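Local coordinates for protein hydroquinone dioxygenase large subunit (Pseudomonas sp., PDB 4ZXA) that forms the large subunit of a two-subunit, iron(II)-dependent cupin dioxygenase that probably opens the hydroquinone ring between carbons 1 and 2, at residues G35-S40 against I48-K53; R41-A46 against F154-G159. All coordinates share one frame; numbering follows the deposited sequence.

Contact 1 (G35-S40 against I48-K53); sequences GAFELS and ITWPAK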
ATOM      1  N   GLY E  35     -24.299  11.322   3.035  1.00 34.54           N
ATOM      2  CA  GLY E  35     -24.356  12.671   2.509  1.00 25.70           C
ATOM      3  C   GLY E  35     -23.983  12.589   1.049  1.00 28.81           C
ATOM      4  O   GLY E  35     -24.565  11.817   0.298  1.00 37.53           O
ATOM      5  N   ALA E  36     -22.982  13.351   0.643  1.00 28.53           N
ATOM      6  CA  ALA E  36     -22.651  13.434  -0.770  1.00 32.58           C
ATOM      7  C   ALA E  36     -21.635  12.391  -1.207  1.00 33.29           C
ATOM      8  O   ALA E  36     -21.237  12.381  -2.377  1.00 33.75           O
ATOM      9  CB  ALA E  36     -22.162  14.843  -1.126  1.00 30.24           C
ATOM     10  N   PHE E  37     -21.214  11.527  -0.280  1.00 26.51           N
ATOM     11  CA  PHE E  37     -20.235  10.483  -0.589  1.00 28.22           C
ATOM     12  C   PHE E  37     -20.928   9.223  -1.080  1.00 25.73           C
ATOM     13  O   PHE E  37     -21.971   8.842  -0.571  1.00 30.49           O
ATOM     14  CB  PHE E  37     -19.389  10.108   0.648  1.00 28.26           C
ATOM     15  CG  PHE E  37     -18.370  11.132   1.035  1.00 22.72           C
ATOM     16  CD1 PHE E  37     -17.183  11.234   0.352  1.00 24.90           C
ATOM     17  CD2 PHE E  37     -18.594  11.985   2.097  1.00 24.02           C
ATOM     18  CE1 PHE E  37     -16.233  12.177   0.709  1.00 22.31           C
ATOM     19  CE2 PHE E  37     -17.655  12.926   2.452  1.00 25.70           C
ATOM     20  CZ  PHE E  37     -16.472  13.019   1.753  1.00 23.44           C
ATOM     21  N   GLU E  38     -20.320   8.550  -2.042  1.00 27.38           N
ATOM     22  CA  GLU E  38     -20.768   7.226  -2.417  1.00 30.84           C
ATOM     23  C   GLU E  38     -19.660   6.223  -2.168  1.00 32.80           C
ATOM     24  O   GLU E  38     -18.551   6.357  -2.694  1.00 30.45           O
ATOM     25  CB  GLU E  38     -21.159   7.177  -3.888  1.00 33.83           C
ATOM     26  CG  GLU E  38     -22.496   6.520  -4.120  1.00 42.82           C
ATOM     27  CD  GLU E  38     -22.469   5.506  -5.239  1.00 51.74           C
ATOM     28  OE1 GLU E  38     -21.366   5.017  -5.589  1.00 53.24           O
ATOM     29  OE2 GLU E  38     -23.561   5.196  -5.769  1.00 61.16           O
ATOM     30  N   LEU E  39     -19.971   5.216  -1.364  1.00 28.82           N
ATOM     31  CA  LEU E  39     -19.026   4.153  -1.081  1.00 32.51           C
ATOM     32  C   LEU E  39     -19.447   2.810  -1.706  1.00 32.92           C
ATOM     33  O   LEU E  39     -20.515   2.271  -1.382  1.00 27.80           O
ATOM     34  CB  LEU E  39     -18.853   4.009   0.433  1.00 30.53           C
ATOM     35  CG  LEU E  39     -18.410   5.314   1.093  1.00 32.94           C
ATOM     36  CD1 LEU E  39     -19.600   6.098   1.606  1.00 29.79           C
ATOM     37  CD2 LEU E  39     -17.425   5.017   2.221  1.00 32.17           C
ATOM     38  N   SER E  40     -18.605   2.277  -2.593  1.00 26.26           N
ATOM     39  CA  SER E  40     -18.845   0.957  -3.170  1.00 25.83           C
ATOM     40  C   SER E  40     -17.553   0.167  -3.201  1.00 26.48           C
ATOM     41  O   SER E  40     -16.475   0.742  -3.092  1.00 29.20           O
ATOM     42  CB  SER E  40     -19.374   1.085  -4.591  1.00 28.51           C
ATOM     43  OG  SER E  40     -18.350   1.540  -5.453  1.00 28.56           O
ATOM     44  N   ILE E  48     -14.505   5.436  -3.462  1.00 27.17           N
ATOM     45  CA  ILE E  48     -15.198   6.557  -2.847  1.00 27.12           C
ATOM     46  C   ILE E  48     -15.395   7.627  -3.883  1.00 26.61           C
ATOM     47  O   ILE E  48     -14.439   8.020  -4.534  1.00 32.33           O
ATOM     48  CB  ILE E  48     -14.367   7.175  -1.701  1.00 32.92           C
ATOM     49  CG1 ILE E  48     -13.944   6.092  -0.713  1.00 31.07           C
ATOM     50  CG2 ILE E  48     -15.156   8.282  -0.983  1.00 24.68           C
ATOM     51  CD1 ILE E  48     -15.133   5.410  -0.101  1.00 33.01           C
ATOM     52  N   THR E  49     -16.625   8.111  -4.034  1.00 28.89           N
ATOM     53  CA  THR E  49     -16.874   9.249  -4.909  1.00 28.98           C
ATOM     54  C   THR E  49     -17.391  10.444  -4.117  1.00 28.85           C
ATOM     55  O   THR E  49     -17.924  10.284  -3.021  1.00 29.40           O
ATOM     56  CB  THR E  49     -17.862   8.921  -6.057  1.00 32.55           C
ATOM     57  OG1 THR E  49     -19.154   8.614  -5.521  1.00 33.14           O
ATOM     58  CG2 THR E  49     -17.362   7.754  -6.884  1.00 27.08           C
ATOM     59  N   TRP E  50     -17.225  11.637  -4.677  1.00 26.48           N
ATOM     60  CA  TRP E  50     -17.627  12.867  -4.012  1.00 26.60           C
ATOM     61  C   TRP E  50     -17.635  14.008  -5.023  1.00 30.92           C
ATOM     62  O   TRP E  50     -16.876  13.990  -5.992  1.00 31.10           O
ATOM     63  CB  TRP E  50     -16.669  13.200  -2.860  1.00 23.66           C
ATOM     64  CG  TRP E  50     -15.295  13.591  -3.321  1.00 25.06           C
ATOM     65  CD1 TRP E  50     -14.876  14.842  -3.674  1.00 27.10           C
ATOM     66  CD2 TRP E  50     -14.158  12.728  -3.490  1.00 29.14           C
ATOM     67  NE1 TRP E  50     -13.549  14.816  -4.040  1.00 27.37           N
ATOM     68  CE2 TRP E  50     -13.086  13.532  -3.938  1.00 25.89           C
ATOM     69  CE3 TRP E  50     -13.940  11.355  -3.295  1.00 31.22           C
ATOM     70  CZ2 TRP E  50     -11.818  13.011  -4.205  1.00 26.05           C
ATOM     71  CZ3 TRP E  50     -12.672  10.835  -3.560  1.00 23.70           C
ATOM     72  CH2 TRP E  50     -11.630  11.661  -4.007  1.00 26.77           C
ATOM     73  N   PRO E  51     -18.502  15.006  -4.802  1.00 30.98           N
ATOM     74  CA  PRO E  51     -18.599  16.174  -5.685  1.00 33.95           C
ATOM     75  C   PRO E  51     -17.445  17.151  -5.479  1.00 36.84           C
ATOM     76  O   PRO E  51     -17.054  17.392  -4.331  1.00 33.34           O
ATOM     77  CB  PRO E  51     -19.899  16.837  -5.229  1.00 38.93           C
ATOM     78  CG  PRO E  51     -20.039  16.422  -3.795  1.00 31.57           C
ATOM     79  CD  PRO E  51     -19.535  15.017  -3.752  1.00 29.35           C
ATOM     80  N   ALA E  52     -16.915  17.696  -6.572  1.00 30.36           N
ATOM     81  CA  ALA E  52     -15.902  18.746  -6.505  1.00 31.69           C
ATOM     82  C   ALA E  52     -15.766  19.510  -7.834  1.00 41.59           C
ATOM     83  O   ALA E  52     -15.389  18.941  -8.863  1.00 40.02           O
ATOM     84  CB  ALA E  52     -14.548  18.165  -6.063  1.00 34.69           C
ATOM     85  N   LYS E  53     -16.079  20.802  -7.808  1.00 46.18           N
ATOM     86  CA  LYS E  53     -16.053  21.631  -9.015  1.00 45.51           C
ATOM     87  C   LYS E  53     -16.918  21.058 -10.145  1.00 48.18           C
ATOM     88  O   LYS E  53     -16.474  20.944 -11.289  1.00 46.41           O
ATOM     89  CB  LYS E  53     -14.614  21.861  -9.503  1.00 37.92           C
ATOM     90  CG  LYS E  53     -13.697  22.448  -8.446  1.00 45.15           C
ATOM     91  CD  LYS E  53     -12.444  23.081  -9.047  1.00 45.73           C
ATOM     92  CE  LYS E  53     -11.983  22.352 -10.307  1.00 47.96           C
ATOM     93  NZ  LYS E  53     -10.608  22.769 -10.740  1.00 44.21           N
TER
HETATM   94  O   HOH W   1     -20.763  11.235  -5.205  1.00 35.61           O
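Glu38 and Thr49 form a hydrogen-bonded antiparallel pair, each satisfying the backbone of the other. Glu38 N donates to Thr49 O at 3.1 Å, and Thr49 N to Glu38 O at 2.9 Å. Each oxygen also takes a CA-H...O contact, Thr49 O from Phe37 CA and Glu38 O from Ile48 CA. On the Glu38 and Thr49 face the two side chains lie side by side, OG1 of Thr49 3.0 Å from CB of Glu38. With chi1 at 65°, OG1 sits between the backbone N and the carbonyl carbon; a water whose oxygen is 3.1 Å from Thr49 OG1 bridges it to Ala36 O, to which the water donates. On the Leu39 and Ile48 face the contacts are apolar: CD1 of Ile48 touches CD2 of Leu39. Phe37 meets CB of Trp50 through CE1 at 3.7 Å and CG2 of Ile48 through CD1. Trp50 NE1 is satisfied by the carbonyl of Val114. This beta hairpin, strands 37-41 and 45-52, lies between strands 32-34 and 55-62 in an antiparallel sheet, with Phe37 and Trp50 packed onto strands 97-102 and 116-121, where Phe37 makes an edge-to-face pair with Tyr116.

Contact 2 (R41-A46 against F154-G159); sequences RDEYFA and FGRKNG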
ATOM      1  N   ARG E  41     -17.658  -1.143  -3.372  1.00 29.71           N
ATOM      2  CA  ARG E  41     -16.480  -1.985  -3.495  1.00 28.45           C
ATOM      3  C   ARG E  41     -16.679  -3.038  -4.572  1.00 29.60           C
ATOM      4  O   ARG E  41     -17.796  -3.462  -4.839  1.00 26.49           O
ATOM      5  CB  ARG E  41     -16.148  -2.650  -2.158  1.00 25.54           C
ATOM      6  CG  ARG E  41     -16.892  -3.943  -1.905  1.00 24.53           C
ATOM      7  CD  ARG E  41     -16.079  -4.894  -1.050  1.00 27.07           C
ATOM      8  NE  ARG E  41     -15.056  -5.589  -1.822  1.00 27.80           N
ATOM      9  CZ  ARG E  41     -14.257  -6.529  -1.333  1.00 29.02           C
ATOM     10  NH1 ARG E  41     -14.356  -6.896  -0.068  1.00 22.20           N
ATOM     11  NH2 ARG E  41     -13.358  -7.105  -2.113  1.00 29.99           N
ATOM     12  N   ASP E  42     -15.583  -3.456  -5.190  1.00 30.98           N
ATOM     13  CA  ASP E  42     -15.623  -4.550  -6.142  1.00 28.54           C
ATOM     14  C   ASP E  42     -14.725  -5.681  -5.661  1.00 29.98           C
ATOM     15  O   ASP E  42     -14.530  -5.856  -4.465  1.00 34.07           O
ATOM     16  CB  ASP E  42     -15.222  -4.087  -7.544  1.00 32.75           C
ATOM     17  CG  ASP E  42     -13.866  -3.434  -7.575  1.00 31.33           C
ATOM     18  OD1 ASP E  42     -13.061  -3.697  -6.666  1.00 27.91           O
ATOM     19  OD2 ASP E  42     -13.603  -2.660  -8.512  1.00 30.39           O
ATOM     20  N   GLU E  43     -14.184  -6.449  -6.593  1.00 27.52           N
ATOM     21  CA  GLU E  43     -13.382  -7.610  -6.245  1.00 29.42           C
ATOM     22  C   GLU E  43     -12.026  -7.242  -5.643  1.00 34.07           C
ATOM     23  O   GLU E  43     -11.429  -8.033  -4.921  1.00 31.96           O
ATOM     24  CB  GLU E  43     -13.200  -8.513  -7.466  1.00 28.71           C
ATOM     25  CG  GLU E  43     -14.478  -9.190  -7.932  1.00 34.21           C
ATOM     26  CD  GLU E  43     -15.266  -8.353  -8.921  1.00 34.18           C
ATOM     27  OE1 GLU E  43     -14.922  -7.173  -9.113  1.00 37.17           O
ATOM     28  OE2 GLU E  43     -16.233  -8.874  -9.505  1.00 29.99           O
ATOM     29  N   TYR E  44     -11.546  -6.041  -5.940  1.00 27.71           N
ATOM     30  CA  TYR E  44     -10.240  -5.605  -5.446  1.00 24.92           C
ATOM     31  C   TYR E  44     -10.242  -4.284  -4.663  1.00 26.08           C
ATOM     32  O   TYR E  44      -9.401  -4.088  -3.785  1.00 25.34           O
ATOM     33  CB  TYR E  44      -9.251  -5.466  -6.609  1.00 27.01           C
ATOM     34  CG  TYR E  44      -8.570  -6.748  -7.036  1.00 28.87           C
ATOM     35  CD1 TYR E  44      -8.741  -7.254  -8.320  1.00 27.91           C
ATOM     36  CD2 TYR E  44      -7.754  -7.446  -6.164  1.00 27.57           C
ATOM     37  CE1 TYR E  44      -8.112  -8.408  -8.717  1.00 26.06           C
ATOM     38  CE2 TYR E  44      -7.120  -8.606  -6.554  1.00 29.72           C
ATOM     39  CZ  TYR E  44      -7.301  -9.087  -7.833  1.00 30.78           C
ATOM     40  OH  TYR E  44      -6.672 -10.254  -8.224  1.00 25.66           O
ATOM     41  N   PHE E  45     -11.155  -3.370  -4.983  1.00 22.33           N
ATOM     42  CA  PHE E  45     -11.073  -2.024  -4.424  1.00 18.79           C
ATOM     43  C   PHE E  45     -12.335  -1.509  -3.750  1.00 22.70           C
ATOM     44  O   PHE E  45     -13.452  -1.724  -4.223  1.00 25.52           O
ATOM     45  CB  PHE E  45     -10.661  -1.017  -5.497  1.00 20.52           C
ATOM     46  CG  PHE E  45      -9.551  -1.495  -6.388  1.00 26.27           C
ATOM     47  CD1 PHE E  45      -8.250  -1.582  -5.914  1.00 21.13           C
ATOM     48  CD2 PHE E  45      -9.804  -1.846  -7.707  1.00 22.59           C
ATOM     49  CE1 PHE E  45      -7.218  -2.025  -6.728  1.00 24.71           C
ATOM     50  CE2 PHE E  45      -8.774  -2.284  -8.534  1.00 24.37           C
ATOM     51  CZ  PHE E  45      -7.479  -2.378  -8.045  1.00 25.18           C
ATOM     52  N   ALA E  46     -12.141  -0.805  -2.642  1.00 22.24           N
ATOM     53  CA  ALA E  46     -13.144   0.131  -2.167  1.00 24.12           C
ATOM     54  C   ALA E  46     -13.045   1.370  -3.047  1.00 24.41           C
ATOM     55  O   ALA E  46     -11.950   1.776  -3.456  1.00 22.42           O
ATOM     56  CB  ALA E  46     -12.897   0.495  -0.711  1.00 22.93           C
ATOM     57  N   PHE E 154     -10.299 -10.176  -0.870  1.00 22.02           N
ATOM     58  CA  PHE E 154     -10.550 -10.000  -2.296  1.00 30.15           C
ATOM     59  C   PHE E 154     -11.609 -10.962  -2.845  1.00 35.62           C
ATOM     60  O   PHE E 154     -11.819 -12.055  -2.313  1.00 32.71           O
ATOM     61  CB  PHE E 154      -9.251 -10.129  -3.091  1.00 27.42           C
ATOM     62  CG  PHE E 154      -8.259  -9.036  -2.814  1.00 28.15           C
ATOM     63  CD1 PHE E 154      -8.675  -7.720  -2.644  1.00 27.76           C
ATOM     64  CD2 PHE E 154      -6.906  -9.323  -2.723  1.00 24.09           C
ATOM     65  CE1 PHE E 154      -7.746  -6.703  -2.398  1.00 26.39           C
ATOM     66  CE2 PHE E 154      -5.977  -8.318  -2.468  1.00 25.91           C
ATOM     67  CZ  PHE E 154      -6.398  -7.003  -2.312  1.00 25.34           C
ATOM     68  N   GLY E 155     -12.288 -10.527  -3.900  1.00 34.41           N
ATOM     69  CA  GLY E 155     -13.217 -11.374  -4.625  1.00 33.44           C
ATOM     70  C   GLY E 155     -14.645 -10.892  -4.473  1.00 38.82           C
ATOM     71  O   GLY E 155     -14.894  -9.762  -4.053  1.00 36.64           O
ATOM     72  N   ARG E 156     -15.592 -11.756  -4.802  1.00 30.98           N
ATOM     73  CA  ARG E 156     -16.987 -11.389  -4.706  1.00 30.41           C
ATOM     74  C   ARG E 156     -17.542 -11.672  -3.307  1.00 33.95           C
ATOM     75  O   ARG E 156     -16.934 -12.407  -2.517  1.00 28.39           O
ATOM     76  CB  ARG E 156     -17.775 -12.088  -5.816  1.00 31.31           C
ATOM     77  CG  ARG E 156     -17.268 -11.664  -7.179  1.00 33.77           C
ATOM     78  CD  ARG E 156     -17.975 -12.351  -8.331  1.00 40.44           C
ATOM     79  NE  ARG E 156     -17.528 -11.814  -9.616  1.00 37.18           N
ATOM     80  CZ  ARG E 156     -17.740 -12.407 -10.787  1.00 44.83           C
ATOM     81  NH1 ARG E 156     -18.394 -13.564 -10.836  1.00 44.55           N
ATOM     82  NH2 ARG E 156     -17.294 -11.846 -11.904  1.00 29.52           N
ATOM     83  N   LYS E 157     -18.671 -11.052  -2.983  1.00 30.71           N
ATOM     84  CA  LYS E 157     -19.252 -11.238  -1.663  1.00 32.82           C
ATOM     85  C   LYS E 157     -19.299 -12.713  -1.320  1.00 30.77           C
ATOM     86  O   LYS E 157     -19.609 -13.551  -2.165  1.00 31.01           O
ATOM     87  CB  LYS E 157     -20.649 -10.637  -1.589  1.00 35.13           C
ATOM     88  CG  LYS E 157     -21.377 -10.983  -0.301  1.00 32.62           C
ATOM     89  CD  LYS E 157     -20.752 -10.326   0.914  1.00 29.52           C
ATOM     90  CE  LYS E 157     -21.593 -10.637   2.137  1.00 32.48           C
ATOM     91  NZ  LYS E 157     -21.439  -9.664   3.226  1.00 30.27           N
ATOM     92  N   ASN E 158     -18.979 -13.044  -0.079  1.00 31.55           N
ATOM     93  CA  ASN E 158     -18.847 -14.445   0.264  1.00 28.17           C
ATOM     94  C   ASN E 158     -18.948 -14.720   1.762  1.00 36.58           C
ATOM     95  O   ASN E 158     -17.946 -15.005   2.437  1.00 33.72           O
ATOM     96  CB  ASN E 158     -17.547 -15.000  -0.303  1.00 31.48           C
ATOM     97  CG  ASN E 158     -17.457 -16.499  -0.152  1.00 41.14           C
ATOM     98  OD1 ASN E 158     -18.074 -17.072   0.746  1.00 36.20           O
ATOM     99  ND2 ASN E 158     -16.709 -17.150  -1.041  1.00 38.69           N
ATOM    100  N   GLY E 159     -20.173 -14.645   2.273  1.00 32.84           N
ATOM    101  CA  GLY E 159     -20.411 -14.831   3.686  1.00 30.18           C
ATOM    102  C   GLY E 159     -20.156 -13.576   4.499  1.00 35.13           C
ATOM    103  O   GLY E 159     -19.932 -12.485   3.968  1.00 29.22           O
TER
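Tyr44 turns the edge of its ring to one face of Phe154, its CD2 over the centre of that ring and 3.6 Å from Phe154 CD1. The planes meet at 62°, an edge-to-face pair. CB of Tyr44 lies over a face of Phe45. The guanidinium of Arg156 has Glu43 OE2 at its edge, nearly in its plane: NE donates to OE2 at 3.2 Å in an almost straight hydrogen bond that is part of a salt bridge, using the anti lone pair of OE2. Glu43 bends at chi2 (88°) and runs beside the extended Arg156. Between these groups Gly155 N donates a hydrogen bond to Glu43 O at 2.8 Å. The chain at 42-45 turns as an Asx motif, OD1 of Asp42 accepting from Tyr44 N and, at 2.6 Å, from Phe45 N, within the tight link of strands 37-41 and 45-52. Arg41 grips this turn side-on, NE and NH2 both donating to Asp42 O in the guanidinium plane, with NE at 2.7 Å; its NH2 also reaches the carbonyl of Ala153. The second large subunit binds Asp42 OD2 through Thr308 and Tyr44 OH through Glu249, and Phe250 of that subunit meets the rings of Tyr44 and Phe154. Arg156 NH1 bonds to the carbonyls of Asn7 and Ala9 of the small subunit.

Overall arrangement
Contact 1 lies within a beta hairpin and contact 2 joins the turn of that hairpin to a distant loop; their centres are about 19 Å apart. Along the chain, 35-40 leads straight into 41-46, 48-53 follows after one residue, and 154-159 comes more than a hundred residues later, so the two pairings cross. Contact 1 joins strands 37-41 and 45-52 within the five-stranded antiparallel sheet; the loop of contact 2 links helices 122-136 and 162-165. All four segments belong to the N-terminal family region. No other chain touches contact 1, whereas at contact 2 the turn meets the second large subunit and Arg156 of the loop meets the small subunit.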